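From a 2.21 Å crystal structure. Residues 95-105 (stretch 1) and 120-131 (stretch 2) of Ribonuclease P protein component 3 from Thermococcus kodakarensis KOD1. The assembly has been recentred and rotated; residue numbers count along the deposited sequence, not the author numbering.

Stretch 1 95-105: DMRINRMAIES
Stretch 2 120-131: PGFDHTLAGMAA

How do the two backbones lie against each other? Stretch 1 is a helix from Met 96 to Glu 104, with Asp 95 at its N-cap position. Stretch 2 begins in loop and is helical from His 124 through Ala 131, where the helix runs on. The helices run in nearly the same direction, 23° apart, with axes 9.2 Å apart at closest approach. Met 96 lies nearest Gly 121 (CA to CA, 6.3 Å), Arg 100 nearest Leu 126 (CA to CA, 6.5 Å), and Ile 103 nearest Ala 130 (CA to CA, 5.5 Å). Asp 123 (phi/psi -148°/179°, chi1 p) caps the second helix: its OD1 accepts from Leu 126 N at 2.8 Å.

Which bump fills which hollow at the C-terminal end? Ile 103 (chi1 m, chi2 m) points toward stretch 2 and carries the largest covered area, 90 Å². Its CG2 lies 3.4 Å from both Met 129 CB and Ala 130 N, close against the helix backbone, while its CD1 lies 3.6 Å from Ala 130 CB. Ala 130 offers only a methyl here, and Ile 103 CD1 packs against it.

What does Leu 126 press against in return? With chi1 m and chi2 t, it points toward the first helix. Its CD2 sits 3.5 Å from Arg 100 CA and 4.3 Å from Ile 103 CG1, whereas CD1 reaches to 4.3 Å from both Met 96 SD and Asn 99 CB. The forked end thus fits a hollow bordered by these four residues, its apolar methyls well suited to the buried site.

How is the loop end fastened? Asn 99 (chi1 m, chi2 4°) points toward stretch 2, and its ND2 donates to Gly 121 O at 2.9 Å, the one hydrogen bond across the contact. Gly 121 has phi/psi 69°/28°, a conformation favouring glycine; an ideal CB there would lie a tight 3.1 Å from Asn 99 ND2. Met 96 starts sideways but, with chi1 m, chi2 m and chi3 -146°, brings its CE within 3.6 Å of Gly 121 CA.

What closes the more open flank? Met 129 (m, t, m) points its CA-to-CB bond toward the first helix, and its CE lies 3.9 Å from Arg 100 CG and its SD 4.1 Å from Glu 104 CG. These aliphatic portions give the flexible thioether an apolar surface. Arg 100 (t, t, p) leads its charged end away, where its NE forms a salt bridge with Glu 104 OE1 at 3.1 Å. Together the stretches bury 438 Å².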

# COMPACT_ATOMS: atom_id res chain seq x y z
N ASP A 95 3.24 -12.89 4.43
CA ASP A 95 4.25 -13.94 4.52
C ASP A 95 5.59 -13.27 4.81
O ASP A 95 5.92 -12.25 4.21
CB ASP A 95 4.29 -14.74 3.22
CG ASP A 95 5.26 -15.93 3.27
OD1 ASP A 95 5.74 -16.30 4.36
OD2 ASP A 95 5.52 -16.51 2.19
N MET A 96 6.35 -13.85 5.74
CA MET A 96 7.60 -13.24 6.18
C MET A 96 8.69 -13.26 5.12
O MET A 96 9.48 -12.32 5.03
CB MET A 96 8.09 -13.90 7.47
CG MET A 96 7.47 -13.31 8.72
SD MET A 96 7.83 -11.55 8.94
CE MET A 96 7.92 -11.47 10.72
N ARG A 97 8.74 -14.34 4.33
CA ARG A 97 9.65 -14.41 3.18
C ARG A 97 9.30 -13.34 2.13
O ARG A 97 10.19 -12.75 1.51
CB ARG A 97 9.59 -15.79 2.51
CG ARG A 97 10.21 -16.90 3.34
CD ARG A 97 10.32 -18.19 2.54
NE ARG A 97 11.02 -19.23 3.30
CZ ARG A 97 11.30 -20.45 2.85
NH1 ARG A 97 10.93 -20.83 1.62
NH2 ARG A 97 11.94 -21.31 3.63
N ILE A 98 8.00 -13.11 1.95
CA ILE A 98 7.51 -12.11 1.00
C ILE A 98 7.77 -10.71 1.51
O ILE A 98 8.27 -9.87 0.77
CB ILE A 98 6.00 -12.30 0.72
CG1 ILE A 98 5.76 -13.66 0.04
CG2 ILE A 98 5.45 -11.17 -0.14
CD1 ILE A 98 6.46 -13.86 -1.29
N ASN A 99 7.44 -10.47 2.78
CA ASN A 99 7.72 -9.19 3.42
C ASN A 99 9.19 -8.79 3.26
O ASN A 99 9.48 -7.65 2.94
CB ASN A 99 7.35 -9.22 4.91
CG ASN A 99 5.86 -9.22 5.15
OD1 ASN A 99 5.07 -9.28 4.22
ND2 ASN A 99 5.46 -9.17 6.41
N ARG A 100 10.09 -9.74 3.50
CA ARG A 100 11.53 -9.49 3.38
C ARG A 100 11.96 -9.25 1.93
O ARG A 100 12.70 -8.31 1.65
CB ARG A 100 12.32 -10.67 3.97
CG ARG A 100 13.81 -10.40 4.15
CD ARG A 100 14.61 -11.70 4.18
NE ARG A 100 14.57 -12.39 2.88
CZ ARG A 100 15.17 -13.56 2.62
NH1 ARG A 100 15.87 -14.20 3.55
NH2 ARG A 100 15.06 -14.09 1.40
N MET A 101 11.49 -10.10 1.02
CA MET A 101 11.88 -10.02 -0.39
C MET A 101 11.33 -8.77 -1.08
O MET A 101 11.96 -8.23 -1.98
CB MET A 101 11.43 -11.26 -1.15
CG MET A 101 11.96 -11.35 -2.58
SD MET A 101 13.76 -11.36 -2.67
CE MET A 101 14.02 -11.34 -4.44
N ALA A 102 10.15 -8.33 -0.66
CA ALA A 102 9.58 -7.08 -1.16
C ALA A 102 10.46 -5.90 -0.78
O ALA A 102 10.70 -5.01 -1.60
CB ALA A 102 8.18 -6.89 -0.61
N ILE A 103 10.95 -5.90 0.46
CA ILE A 103 11.85 -4.86 0.96
C ILE A 103 13.19 -4.94 0.24
O ILE A 103 13.69 -3.92 -0.26
CB ILE A 103 12.12 -5.00 2.48
CG1 ILE A 103 10.82 -4.80 3.29
CG2 ILE A 103 13.20 -4.01 2.93
CD1 ILE A 103 10.16 -3.45 3.12
N GLU A 104 13.78 -6.14 0.20
CA GLU A 104 15.10 -6.36 -0.40
C GLU A 104 15.17 -5.93 -1.87
O GLU A 104 16.16 -5.35 -2.31
CB GLU A 104 15.52 -7.83 -0.26
CG GLU A 104 15.97 -8.22 1.14
CD GLU A 104 16.24 -9.71 1.32
OE1 GLU A 104 15.65 -10.54 0.59
OE2 GLU A 104 17.04 -10.06 2.21
N SER A 105 14.09 -6.19 -2.61
CA SER A 105 14.04 -5.88 -4.04
C SER A 105 13.78 -4.40 -4.38
O SER A 105 13.78 -4.04 -5.55
CB SER A 105 12.98 -6.74 -4.70
OG SER A 105 13.27 -8.11 -4.48
N PRO A 120 2.87 -8.44 13.90
CA PRO A 120 3.06 -7.33 12.94
C PRO A 120 3.66 -7.71 11.59
O PRO A 120 3.37 -7.05 10.59
CB PRO A 120 4.02 -6.39 13.68
CG PRO A 120 3.80 -6.68 15.11
CD PRO A 120 3.48 -8.14 15.21
N GLY A 121 4.49 -8.74 11.56
CA GLY A 121 5.19 -9.13 10.34
C GLY A 121 6.23 -8.10 9.95
O GLY A 121 6.58 -7.95 8.79
N PHE A 122 6.74 -7.41 10.96
CA PHE A 122 7.62 -6.26 10.77
C PHE A 122 8.41 -6.09 12.06
O PHE A 122 7.84 -6.15 13.15
CB PHE A 122 6.78 -5.02 10.47
CG PHE A 122 7.52 -3.93 9.74
CD1 PHE A 122 7.82 -4.06 8.40
CD2 PHE A 122 7.88 -2.76 10.40
CE1 PHE A 122 8.48 -3.05 7.73
CE2 PHE A 122 8.54 -1.74 9.73
CZ PHE A 122 8.84 -1.89 8.39
N ASP A 123 9.71 -5.88 11.93
CA ASP A 123 10.62 -5.81 13.07
C ASP A 123 11.78 -4.85 12.79
O ASP A 123 11.86 -4.26 11.71
CB ASP A 123 11.14 -7.22 13.41
CG ASP A 123 11.79 -7.92 12.21
OD1 ASP A 123 12.03 -7.27 11.17
OD2 ASP A 123 12.06 -9.14 12.32
N HIS A 124 12.66 -4.69 13.78
CA HIS A 124 13.85 -3.84 13.63
C HIS A 124 14.62 -4.14 12.34
O HIS A 124 15.09 -3.20 11.68
CB HIS A 124 14.78 -4.00 14.83
CG HIS A 124 14.26 -3.38 16.09
ND1 HIS A 124 14.43 -2.05 16.40
CD2 HIS A 124 13.57 -3.92 17.13
CE1 HIS A 124 13.87 -1.79 17.56
NE2 HIS A 124 13.34 -2.91 18.03
N THR A 125 14.73 -5.42 11.99
CA THR A 125 15.45 -5.85 10.78
C THR A 125 14.77 -5.34 9.50
O THR A 125 15.41 -4.69 8.68
CB THR A 125 15.56 -7.39 10.72
OG1 THR A 125 16.27 -7.88 11.86
CG2 THR A 125 16.28 -7.85 9.44
N LEU A 126 13.49 -5.65 9.34
CA LEU A 126 12.75 -5.22 8.15
C LEU A 126 12.58 -3.71 8.09
O LEU A 126 12.60 -3.12 7.01
CB LEU A 126 11.38 -5.89 8.09
CG LEU A 126 11.36 -7.39 7.83
CD1 LEU A 126 9.99 -7.98 8.11
CD2 LEU A 126 11.77 -7.68 6.39
N ALA A 127 12.41 -3.09 9.26
CA ALA A 127 12.25 -1.64 9.33
C ALA A 127 13.51 -0.95 8.84
O ALA A 127 13.43 0.02 8.07
CB ALA A 127 11.93 -1.20 10.76
N GLY A 128 14.65 -1.47 9.27
CA GLY A 128 15.95 -0.96 8.85
C GLY A 128 16.17 -1.07 7.36
O GLY A 128 16.55 -0.10 6.72
N MET A 129 15.92 -2.25 6.80
CA MET A 129 16.09 -2.47 5.36
C MET A 129 15.14 -1.62 4.53
O MET A 129 15.51 -1.15 3.45
CB MET A 129 15.89 -3.94 5.01
CG MET A 129 17.00 -4.86 5.49
SD MET A 129 16.86 -6.51 4.78
CE MET A 129 15.40 -7.12 5.61
N ALA A 130 13.91 -1.43 5.02
CA ALA A 130 12.93 -0.61 4.31
C ALA A 130 13.38 0.86 4.18
O ALA A 130 13.15 1.50 3.15
CB ALA A 130 11.58 -0.69 5.00
N ALA A 131 14.00 1.38 5.22
CA ALA A 131 14.49 2.75 5.22
C ALA A 131 15.70 2.89 4.27
O ALA A 131 15.76 3.83 3.47
CB ALA A 131 14.87 3.18 6.62